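Side-chain contacts in probable glutamine synthetase (Pseudomonas aeruginosa, PDB 4HPP), which belongs to the glutamine synthetase family, with an N-terminal domain followed by a catalytic domain that holds magnesium and glutamic acid: residues T15-I20 with L413-A418; V42-S47 with D52-S57; S58-H63 with W104-R109; D393-L398 with A418-E423. All coordinates share one frame; numbering follows the deposited sequence.

Contact 1: T15-I20 with L413-A418; sequences TDLAGI and LDTYLA
Leu17 and Tyr416 meet where a type I beta turn, Asp16 to Gly19, comes up against helix 410-427, their CA atoms 6.8 Å apart. The turn is held from within: Gly19 N donates to Asp16 O, and Asp16 OD2 accepts from Ile20 N, which reaches the oxygen from above the carboxylate plane. Asp16 suits the first position of the turn because its short acid can turn back over the following backbone, while Gly19 takes a positive phi (72°) easily. Leu17, pushed forward by the turn, carries CG anti to its carbonyl carbon (chi1 -56°), which sends CD1 along the edge of the phenol ring toward Thr415 OG1, 4.2 Å away. Its CB lies 3.8 Å from Tyr416 CD2, in the ring plane and at the same edge. Tyr416 leans out from the helix with CG anti to its backbone N (chi1 -169°). Leu17 O also sits near the ring plane, 3.6 Å from Tyr416 CE2. A water donates to that carbonyl oxygen at 2.9 Å; the same water makes only a weak link to Tyr416 OH. The firmer partner of the hydroxyl is Ala279 O, so tyrosine gives this place an apolar edge together with a polar end anchored beyond it. Leu344 of helix 342-358 packs on both Leu17 and Tyr416. The contact is hairpin-to-helix packing: the connection between antiparallel strands 9-15 and 21-27 of the N-terminal sheet rests on a helix of the glutamine synthetase catalytic domain.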
# COMPACT_ATOMS: atom_id res chain seq x y z
N THR A 15 38.18 -7.73 16.41
CA THR A 15 37.94 -8.62 15.29
C THR A 15 38.67 -9.91 15.65
O THR A 15 39.88 -9.89 15.84
CB THR A 15 38.44 -7.99 13.99
OG1 THR A 15 37.68 -6.80 13.78
CG2 THR A 15 38.30 -8.94 12.78
N ASP A 16 37.92 -11.01 15.80
CA ASP A 16 38.52 -12.19 16.39
C ASP A 16 39.17 -13.01 15.33
O ASP A 16 39.24 -12.59 14.17
CB ASP A 16 37.53 -13.01 17.23
CG ASP A 16 36.41 -13.56 16.43
OD1 ASP A 16 35.33 -13.83 17.00
OD2 ASP A 16 36.63 -13.72 15.22
N LEU A 17 39.66 -14.18 15.75
CA LEU A 17 40.56 -14.98 14.91
C LEU A 17 39.74 -15.65 13.84
O LEU A 17 40.26 -16.20 12.80
CB LEU A 17 41.31 -16.02 15.75
CG LEU A 17 42.09 -15.44 16.92
CD1 LEU A 17 42.61 -16.61 17.71
CD2 LEU A 17 43.21 -14.54 16.44
N ALA A 18 38.44 -15.56 14.10
CA ALA A 18 37.43 -16.10 13.19
C ALA A 18 37.02 -15.04 12.11
O ALA A 18 36.16 -15.27 11.25
CB ALA A 18 36.25 -16.64 14.00
N GLY A 19 37.66 -13.87 12.18
CA GLY A 19 37.44 -12.78 11.24
C GLY A 19 36.10 -12.12 11.45
O GLY A 19 35.63 -11.40 10.56
N ILE A 20 35.52 -12.34 12.63
CA ILE A 20 34.28 -11.65 13.06
C ILE A 20 34.58 -10.48 14.00
O ILE A 20 35.41 -10.61 14.92
CB ILE A 20 33.30 -12.63 13.76
CG1 ILE A 20 32.61 -13.55 12.75
CG2 ILE A 20 32.09 -11.89 14.31
CD1 ILE A 20 33.54 -14.44 12.00
N LEU A 413 48.40 -19.38 19.01
CA LEU A 413 48.59 -20.42 18.06
C LEU A 413 47.70 -21.62 18.46
O LEU A 413 46.94 -22.13 17.62
CB LEU A 413 50.09 -20.73 17.97
CG LEU A 413 50.59 -21.85 17.08
CD1 LEU A 413 50.08 -21.74 15.63
CD2 LEU A 413 52.11 -21.80 17.16
N ASP A 414 47.75 -21.98 19.75
CA ASP A 414 46.95 -23.06 20.37
C ASP A 414 45.50 -22.81 20.19
O ASP A 414 44.74 -23.72 19.77
CB ASP A 414 47.17 -23.16 21.88
CG ASP A 414 48.54 -23.70 22.27
OD1 ASP A 414 49.52 -23.61 21.49
OD2 ASP A 414 48.62 -24.20 23.41
N THR A 415 45.09 -21.58 20.54
CA THR A 415 43.66 -21.26 20.47
C THR A 415 43.15 -21.21 19.02
O THR A 415 42.06 -21.72 18.70
CB THR A 415 43.25 -20.12 21.41
OG1 THR A 415 42.19 -19.35 20.84
CG2 THR A 415 44.43 -19.23 21.73
N TYR A 416 44.01 -20.70 18.13
CA TYR A 416 43.74 -20.72 16.70
C TYR A 416 43.71 -22.12 16.14
O TYR A 416 42.73 -22.54 15.50
CB TYR A 416 44.78 -19.89 15.94
CG TYR A 416 44.38 -19.66 14.51
CD1 TYR A 416 44.77 -20.54 13.50
CD2 TYR A 416 43.54 -18.61 14.17
CE1 TYR A 416 44.37 -20.34 12.18
CE2 TYR A 416 43.13 -18.41 12.86
CZ TYR A 416 43.55 -19.27 11.87
OH TYR A 416 43.15 -19.06 10.59
N LEU A 417 44.79 -22.84 16.37
CA LEU A 417 44.92 -24.20 15.86
C LEU A 417 43.81 -25.12 16.33
O LEU A 417 43.35 -25.98 15.59
CB LEU A 417 46.24 -24.79 16.32
CG LEU A 417 47.50 -24.52 15.50
CD1 LEU A 417 48.61 -25.32 16.13
CD2 LEU A 417 47.33 -24.87 14.02
N ALA A 418 43.39 -24.94 17.57
CA ALA A 418 42.28 -25.74 18.09
C ALA A 418 40.94 -25.30 17.55
O ALA A 418 40.10 -26.14 17.10
CB ALA A 418 42.26 -25.70 19.59
O HOH W 1 41.96 -15.77 10.51

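Contact 2: V42-S47 with D52-S57; sequences VPANSS and DLIDES
Ile54 turns CG1 anti to its carbonyl carbon (chi1 -73°) and extends CD1 onward (chi2 157°), which carries this branch to the backbone of Ala44 and Ser47. CD1 ends 3.2 Å from Ala44 O, and the methyl of Ala44 is looser, its CB 4.4 Å from Ile54 CD1. CG1 lies 3.8 Å from Ser47 O. The unbranched CG1-CD1 arm of the isoleucine suits this approach, because what it meets is mostly main chain; the small side chains of Ala44 and Ser47 let it come close. Residues 43-47 form a short 3-10 segment, in which Ser47 N donates to Ala44 O, and the chain then doubles back within the long connection between strands 39-41 and 66-78 of the N-terminal domain. Water joins the two limbs: it donates to Ser47 O at 2.7 Å and accepts from Asp55 N at 3.0 Å, so two backbone groups too far apart to bond directly are bridged. Asp55 also shapes its own limb through an Asx turn, OD2 accepting from Ser57 N at 2.7 Å on the anti side of the carboxylate. The hydroxyl of Ser47 is paired with that of Ser58, while Asp52 OD2 accepts from Ala147 N of the second subunit.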
# COMPACT_ATOMS: atom_id res chain seq x y z
N VAL A 42 35.33 -11.86 27.33
CA VAL A 42 35.50 -13.23 27.89
C VAL A 42 36.55 -13.91 26.98
O VAL A 42 36.40 -13.89 25.77
CB VAL A 42 34.13 -13.98 27.92
CG1 VAL A 42 34.27 -15.47 28.22
CG2 VAL A 42 33.20 -13.33 28.93
N PRO A 43 37.65 -14.45 27.55
CA PRO A 43 38.72 -15.04 26.72
C PRO A 43 38.23 -16.17 25.81
O PRO A 43 38.72 -16.31 24.67
CB PRO A 43 39.69 -15.61 27.75
CG PRO A 43 39.40 -14.87 29.02
CD PRO A 43 37.91 -14.71 28.98
N ALA A 44 37.26 -16.94 26.30
CA ALA A 44 36.74 -18.10 25.56
C ALA A 44 36.05 -17.72 24.23
O ALA A 44 35.85 -18.61 23.37
CB ALA A 44 35.84 -18.98 26.43
N ASN A 45 35.72 -16.43 24.06
CA ASN A 45 35.14 -15.92 22.80
C ASN A 45 36.11 -16.09 21.64
O ASN A 45 35.71 -16.29 20.49
CB ASN A 45 34.77 -14.45 22.90
CG ASN A 45 33.66 -14.19 23.89
OD1 ASN A 45 32.89 -15.08 24.20
ND2 ASN A 45 33.56 -12.96 24.37
N SER A 46 37.40 -16.05 21.97
CA SER A 46 38.46 -16.29 20.99
C SER A 46 38.56 -17.76 20.55
O SER A 46 39.25 -18.07 19.56
CB SER A 46 39.80 -15.79 21.52
OG SER A 46 39.68 -14.46 22.01
N SER A 47 37.85 -18.66 21.22
CA SER A 47 37.74 -20.00 20.65
C SER A 47 36.45 -20.21 19.83
O SER A 47 36.17 -21.37 19.48
CB SER A 47 37.83 -21.09 21.74
OG SER A 47 38.86 -20.87 22.71
N ASP A 52 29.91 -20.53 15.49
CA ASP A 52 29.58 -20.01 16.82
C ASP A 52 29.68 -21.01 17.95
O ASP A 52 29.07 -20.83 19.01
CB ASP A 52 28.22 -19.26 16.82
CG ASP A 52 28.38 -17.75 16.44
OD1 ASP A 52 29.55 -17.28 16.33
OD2 ASP A 52 27.34 -17.07 16.24
N LEU A 53 30.49 -22.05 17.75
CA LEU A 53 30.68 -23.08 18.78
C LEU A 53 32.08 -23.01 19.35
O LEU A 53 33.04 -22.71 18.65
CB LEU A 53 30.35 -24.51 18.26
CG LEU A 53 28.82 -24.71 18.20
CD1 LEU A 53 28.35 -25.61 17.06
CD2 LEU A 53 28.23 -25.11 19.56
N ILE A 54 32.15 -23.27 20.64
CA ILE A 54 33.39 -23.48 21.35
C ILE A 54 33.50 -24.99 21.70
O ILE A 54 32.50 -25.63 22.11
CB ILE A 54 33.38 -22.64 22.62
CG1 ILE A 54 33.56 -21.15 22.26
CG2 ILE A 54 34.48 -23.08 23.56
CD1 ILE A 54 33.03 -20.17 23.29
N ASP A 55 34.69 -25.56 21.52
CA ASP A 55 35.02 -26.92 21.99
C ASP A 55 35.52 -26.93 23.42
O ASP A 55 35.88 -25.89 23.96
CB ASP A 55 36.13 -27.54 21.16
CG ASP A 55 36.10 -29.04 21.23
OD1 ASP A 55 35.21 -29.62 20.58
OD2 ASP A 55 36.92 -29.64 21.96
N GLU A 56 35.58 -28.12 24.03
CA GLU A 56 36.30 -28.30 25.31
C GLU A 56 37.84 -28.20 25.12
O GLU A 56 38.59 -28.03 26.09
CB GLU A 56 35.90 -29.62 25.98
CG GLU A 56 36.22 -30.87 25.14
CD GLU A 56 35.99 -32.18 25.89
OE1 GLU A 56 35.02 -32.89 25.55
OE2 GLU A 56 36.77 -32.52 26.82
N SER A 57 38.30 -28.30 23.86
CA SER A 57 39.72 -28.17 23.46
C SER A 57 40.30 -26.76 23.59
O SER A 57 41.47 -26.54 23.28
CB SER A 57 39.92 -28.63 22.01
OG SER A 57 39.53 -27.60 21.10
O HOH W 2 36.29 -24.04 19.50

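Contact 3: S58-H63 with W104-R109; sequences SPWGSH and WPACPR
Aromatic packing dominates where Trp60 meets Trp104. The edge of Trp104 is directed at the face of Trp60 in an edge-to-face pair, with the six-membered ring of Trp60 and the five-membered ring of Trp104 centred 4.9 Å apart and their planes at 60°. Trp104 CZ2 stands over the centre of the Trp60 indole, 3.5 Å from its CE2, and Trp104 NE1 lies over the same face, 3.5 Å from Trp60 CH2. Trp104 has CG anti to its backbone N (chi1 -169°), which extends the indole toward its partner. Tryptophan suits both positions: one supplies a broad face and the other a long edge that spans it.

Aliphatic contacts complete the packing. Ala106 CB is 4.2 Å from Trp60 CZ2 and also sits over a face of Trp104, where its small methyl fits beside both indoles. The opposite face of Trp60 carries Pro59 CB.

Hydrogen bonds fix the backbones rather than join them. Ser58 OG accepts from Trp60 N at 2.9 Å, forming an ST turn at the base of the indole, while Cys107 N donates to Trp104 O at 3.1 Å within a type I turn. Cys107 then provides the N-cap of helix 108-121. Trp60 further packs on Pro411 and Thr415 of helix 410-427, so this is an edge-to-face tryptophan pair at the junction of the N-terminal domain with the first helix of the catalytic domain.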
# COMPACT_ATOMS: atom_id res chain seq x y z
N SER A 58 39.47 -25.81 24.02
CA SER A 58 39.87 -24.43 24.27
C SER A 58 40.77 -24.33 25.49
O SER A 58 40.55 -25.04 26.46
CB SER A 58 38.63 -23.58 24.53
OG SER A 58 38.99 -22.37 25.16
N PRO A 59 41.78 -23.44 25.45
CA PRO A 59 42.60 -23.26 26.63
C PRO A 59 41.95 -22.35 27.66
O PRO A 59 42.52 -22.16 28.75
CB PRO A 59 43.89 -22.59 26.09
CG PRO A 59 43.74 -22.53 24.61
CD PRO A 59 42.27 -22.62 24.33
N TRP A 60 40.76 -21.81 27.34
CA TRP A 60 40.25 -20.62 28.05
C TRP A 60 39.11 -20.81 29.00
O TRP A 60 38.78 -19.87 29.75
CB TRP A 60 39.96 -19.48 27.07
CG TRP A 60 41.15 -19.11 26.24
CD1 TRP A 60 41.31 -19.22 24.87
CD2 TRP A 60 42.45 -18.57 26.73
NE1 TRP A 60 42.56 -18.80 24.48
CE2 TRP A 60 43.29 -18.40 25.54
CE3 TRP A 60 42.97 -18.22 27.99
CZ2 TRP A 60 44.59 -17.93 25.62
CZ3 TRP A 60 44.29 -17.73 28.06
CH2 TRP A 60 45.08 -17.60 26.90
N GLY A 61 38.50 -22.00 29.01
CA GLY A 61 37.48 -22.33 30.01
C GLY A 61 38.00 -22.14 31.43
O GLY A 61 39.19 -22.34 31.71
N SER A 62 37.10 -21.75 32.34
CA SER A 62 37.48 -21.25 33.67
C SER A 62 38.12 -19.87 33.56
O SER A 62 37.43 -18.86 33.74
CB SER A 62 38.38 -22.23 34.43
OG SER A 62 38.99 -21.60 35.55
N HIS A 63 39.43 -19.86 33.25
CA HIS A 63 40.28 -18.65 33.18
C HIS A 63 39.57 -17.30 33.31
O HIS A 63 38.45 -17.10 32.80
CB HIS A 63 41.22 -18.66 31.94
CG HIS A 63 42.43 -19.62 32.05
ND1 HIS A 63 43.00 -19.98 33.23
CD2 HIS A 63 43.19 -20.25 31.05
CE1 HIS A 63 44.04 -20.81 32.99
NE2 HIS A 63 44.16 -20.97 31.66
N TRP A 104 47.15 -9.12 26.32
CA TRP A 104 46.72 -10.52 26.20
C TRP A 104 47.28 -11.12 24.97
O TRP A 104 46.96 -10.66 23.89
CB TRP A 104 45.20 -10.63 26.13
CG TRP A 104 44.66 -12.04 26.26
CD1 TRP A 104 45.00 -13.01 27.23
CD2 TRP A 104 43.64 -12.69 25.43
NE1 TRP A 104 44.28 -14.16 27.05
CE2 TRP A 104 43.45 -14.04 25.98
CE3 TRP A 104 42.88 -12.31 24.35
CZ2 TRP A 104 42.55 -14.93 25.43
CZ3 TRP A 104 41.97 -13.21 23.81
CH2 TRP A 104 41.81 -14.50 24.34
N PRO A 105 48.10 -12.18 25.11
CA PRO A 105 48.76 -12.87 23.98
C PRO A 105 47.86 -13.35 22.83
O PRO A 105 48.33 -13.48 21.68
CB PRO A 105 49.46 -14.08 24.67
CG PRO A 105 48.90 -14.16 26.06
CD PRO A 105 48.56 -12.73 26.40
N ALA A 106 46.59 -13.65 23.10
CA ALA A 106 45.78 -14.10 21.97
C ALA A 106 45.02 -12.97 21.20
O ALA A 106 44.18 -13.25 20.32
CB ALA A 106 44.86 -15.25 22.38
N CYS A 107 45.36 -11.70 21.50
CA CYS A 107 44.81 -10.53 20.77
C CYS A 107 45.48 -10.26 19.40
O CYS A 107 46.70 -10.00 19.33
CB CYS A 107 44.86 -9.26 21.61
SG CYS A 107 44.26 -7.81 20.67
N PRO A 108 44.66 -10.26 18.33
CA PRO A 108 45.21 -10.22 16.99
C PRO A 108 45.62 -8.83 16.63
O PRO A 108 46.68 -8.70 16.03
CB PRO A 108 44.07 -10.74 16.09
CG PRO A 108 43.06 -11.27 17.04
CD PRO A 108 43.22 -10.50 18.32
N ARG A 109 44.86 -7.81 17.02
CA ARG A 109 45.32 -6.38 16.88
C ARG A 109 46.70 -6.11 17.55
O ARG A 109 47.63 -5.64 16.89
CB ARG A 109 44.28 -5.35 17.36
CG ARG A 109 44.32 -4.11 16.45
CD ARG A 109 43.29 -3.04 16.68
NE ARG A 109 43.83 -2.07 17.61
CZ ARG A 109 43.99 -0.79 17.34
NH1 ARG A 109 44.43 -0.01 18.27
NH2 ARG A 109 43.67 -0.30 16.16

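Contact 4: D393-L398 with A418-E423; sequences DALDCL and AMKRHE
The guanidinium of Arg421 has Leu395 CB over one face, 3.5 Å from NH2 and offset toward the rim, while Asp396 OD1 lies at its edge. Two nearly antiparallel helices meet here, 391-399 and 410-427, with segment axes 11.0 Å apart and their N-to-C directions at 162°. At that separation side chains make the contact, and arginine reaches across with a chain bent at chi2 (-52°) that brings a face of its flat head over Leu395 CB. Arg421 NH2 donates to Asp396 OD1 at 3.3 Å, a rather long salt bridge with an N-H...O angle of 155°. The acid is met on its anti side and the donor stands somewhat out of the carboxylate plane. Gln399 OE1 takes a second bond from the same NH2, so that two acceptors of the first helix help fix the rotation of the guanidinium; the nearby acid would probably steady its positive charge.

Deeper between the helices, Leu395 points toward its neighbour and sets CD1 3.7 Å from Lys420 CB, the two side chains crossing at about a right angle. Leucine fits this buried position, and it is backed by Ala279 of helix 261-281 and by Leu424. Lysine offers its aliphatic base to Leu395, then bends at chi2 and leads its charged end away from helix 391-399. The ammonium also donates to Pro283 O, and within its own helix Lys420 NZ bonds Glu423 OE2 at 2.7 Å, through the oxygen's syn lone pair.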
# COMPACT_ATOMS: atom_id res chain seq x y z
N ASP A 393 45.06 -29.50 5.40
CA ASP A 393 46.40 -29.36 4.82
C ASP A 393 47.02 -28.03 5.19
O ASP A 393 48.23 -27.99 5.45
CB ASP A 393 46.39 -29.63 3.30
CG ASP A 393 45.71 -30.98 2.95
OD1 ASP A 393 45.42 -31.76 3.91
OD2 ASP A 393 45.45 -31.27 1.75
N ALA A 394 46.20 -26.97 5.28
CA ALA A 394 46.80 -25.65 5.52
C ALA A 394 47.23 -25.60 6.94
O ALA A 394 48.29 -25.07 7.21
CB ALA A 394 45.90 -24.48 5.17
N LEU A 395 46.43 -26.17 7.85
CA LEU A 395 46.88 -26.28 9.28
C LEU A 395 48.05 -27.26 9.54
O LEU A 395 48.92 -26.98 10.38
CB LEU A 395 45.72 -26.63 10.21
CG LEU A 395 44.53 -25.70 10.05
CD1 LEU A 395 43.35 -26.26 10.81
CD2 LEU A 395 44.84 -24.28 10.53
N ASP A 396 48.06 -28.41 8.85
CA ASP A 396 49.28 -29.22 8.80
C ASP A 396 50.45 -28.28 8.53
O ASP A 396 51.34 -28.19 9.36
CB ASP A 396 49.21 -30.36 7.76
CG ASP A 396 48.04 -31.29 7.99
OD1 ASP A 396 47.51 -31.34 9.12
OD2 ASP A 396 47.62 -31.97 7.03
N CYS A 397 50.41 -27.54 7.42
CA CYS A 397 51.57 -26.73 7.01
C CYS A 397 52.03 -25.76 8.05
O CYS A 397 53.22 -25.54 8.19
CB CYS A 397 51.29 -25.93 5.76
SG CYS A 397 50.87 -26.84 4.26
N LEU A 398 51.09 -25.14 8.74
CA LEU A 398 51.39 -24.14 9.77
C LEU A 398 52.09 -24.78 10.96
O LEU A 398 52.97 -24.17 11.61
CB LEU A 398 50.09 -23.56 10.31
CG LEU A 398 49.96 -22.13 10.86
CD1 LEU A 398 48.87 -22.16 11.91
CD2 LEU A 398 51.22 -21.41 11.34
N ALA A 418 43.39 -24.94 17.57
CA ALA A 418 42.28 -25.74 18.09
C ALA A 418 40.94 -25.30 17.55
O ALA A 418 40.10 -26.14 17.10
CB ALA A 418 42.26 -25.70 19.59
N MET A 419 40.74 -23.97 17.55
CA MET A 419 39.49 -23.45 17.03
C MET A 419 39.23 -23.88 15.57
O MET A 419 38.09 -24.05 15.18
CB MET A 419 39.40 -21.95 17.17
CG MET A 419 38.11 -21.42 16.56
SD MET A 419 38.24 -20.92 14.84
CE MET A 419 39.10 -19.34 15.09
N LYS A 420 40.28 -24.04 14.77
CA LYS A 420 40.06 -24.33 13.35
C LYS A 420 39.81 -25.82 13.06
O LYS A 420 38.95 -26.18 12.24
CB LYS A 420 41.24 -23.80 12.52
CG LYS A 420 41.32 -22.30 12.30
CD LYS A 420 40.18 -21.81 11.39
CE LYS A 420 40.10 -20.29 11.43
NZ LYS A 420 38.93 -19.91 10.61
N ARG A 421 40.55 -26.70 13.74
CA ARG A 421 40.23 -28.13 13.75
C ARG A 421 38.74 -28.31 13.98
O ARG A 421 38.03 -29.13 13.27
CB ARG A 421 40.97 -28.82 14.92
CG ARG A 421 42.46 -29.06 14.71
CD ARG A 421 42.71 -29.79 13.37
NE ARG A 421 44.13 -29.69 13.00
CZ ARG A 421 44.62 -29.98 11.80
NH1 ARG A 421 43.82 -30.39 10.84
NH2 ARG A 421 45.92 -29.85 11.57
N HIS A 422 38.28 -27.53 14.97
CA HIS A 422 36.92 -27.56 15.41
C HIS A 422 36.02 -27.02 14.35
O HIS A 422 34.93 -27.58 14.08
CB HIS A 422 36.77 -26.85 16.73
CG HIS A 422 35.36 -26.91 17.27
ND1 HIS A 422 34.91 -26.06 18.21
CD2 HIS A 422 34.29 -27.75 16.93
CE1 HIS A 422 33.61 -26.35 18.47
NE2 HIS A 422 33.24 -27.39 17.68
N GLU A 423 36.46 -25.95 13.69
CA GLU A 423 35.71 -25.46 12.56
C GLU A 423 35.62 -26.58 11.52
O GLU A 423 34.54 -26.87 11.03
CB GLU A 423 36.34 -24.20 11.98
CG GLU A 423 35.61 -23.73 10.74
CD GLU A 423 36.32 -22.62 9.99
OE1 GLU A 423 36.14 -22.57 8.75
OE2 GLU A 423 37.02 -21.80 10.62

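In the fold
From the N terminus, the turn at 15-20 opens contact 1, which closes only at 413-418 and so brackets nearly the whole chain. Within that span contact 2 closes a short loop inside the 42-65 connection, and contact 3 follows in series, joining the same connection to the start of helix 108-121; Pro43 and Ser46 pack on Trp104 between the two, and Pro108 packs on Leu17 of contact 1. Contact 4 opens before contact 1 has closed, so these two cross, sharing Ala418. Helix 410-427 is the common support: Met419 meets Ala18 and Ser47, and His422 packs on Asp55. N-terminal loops and C-terminal helices are thereby tied into one body.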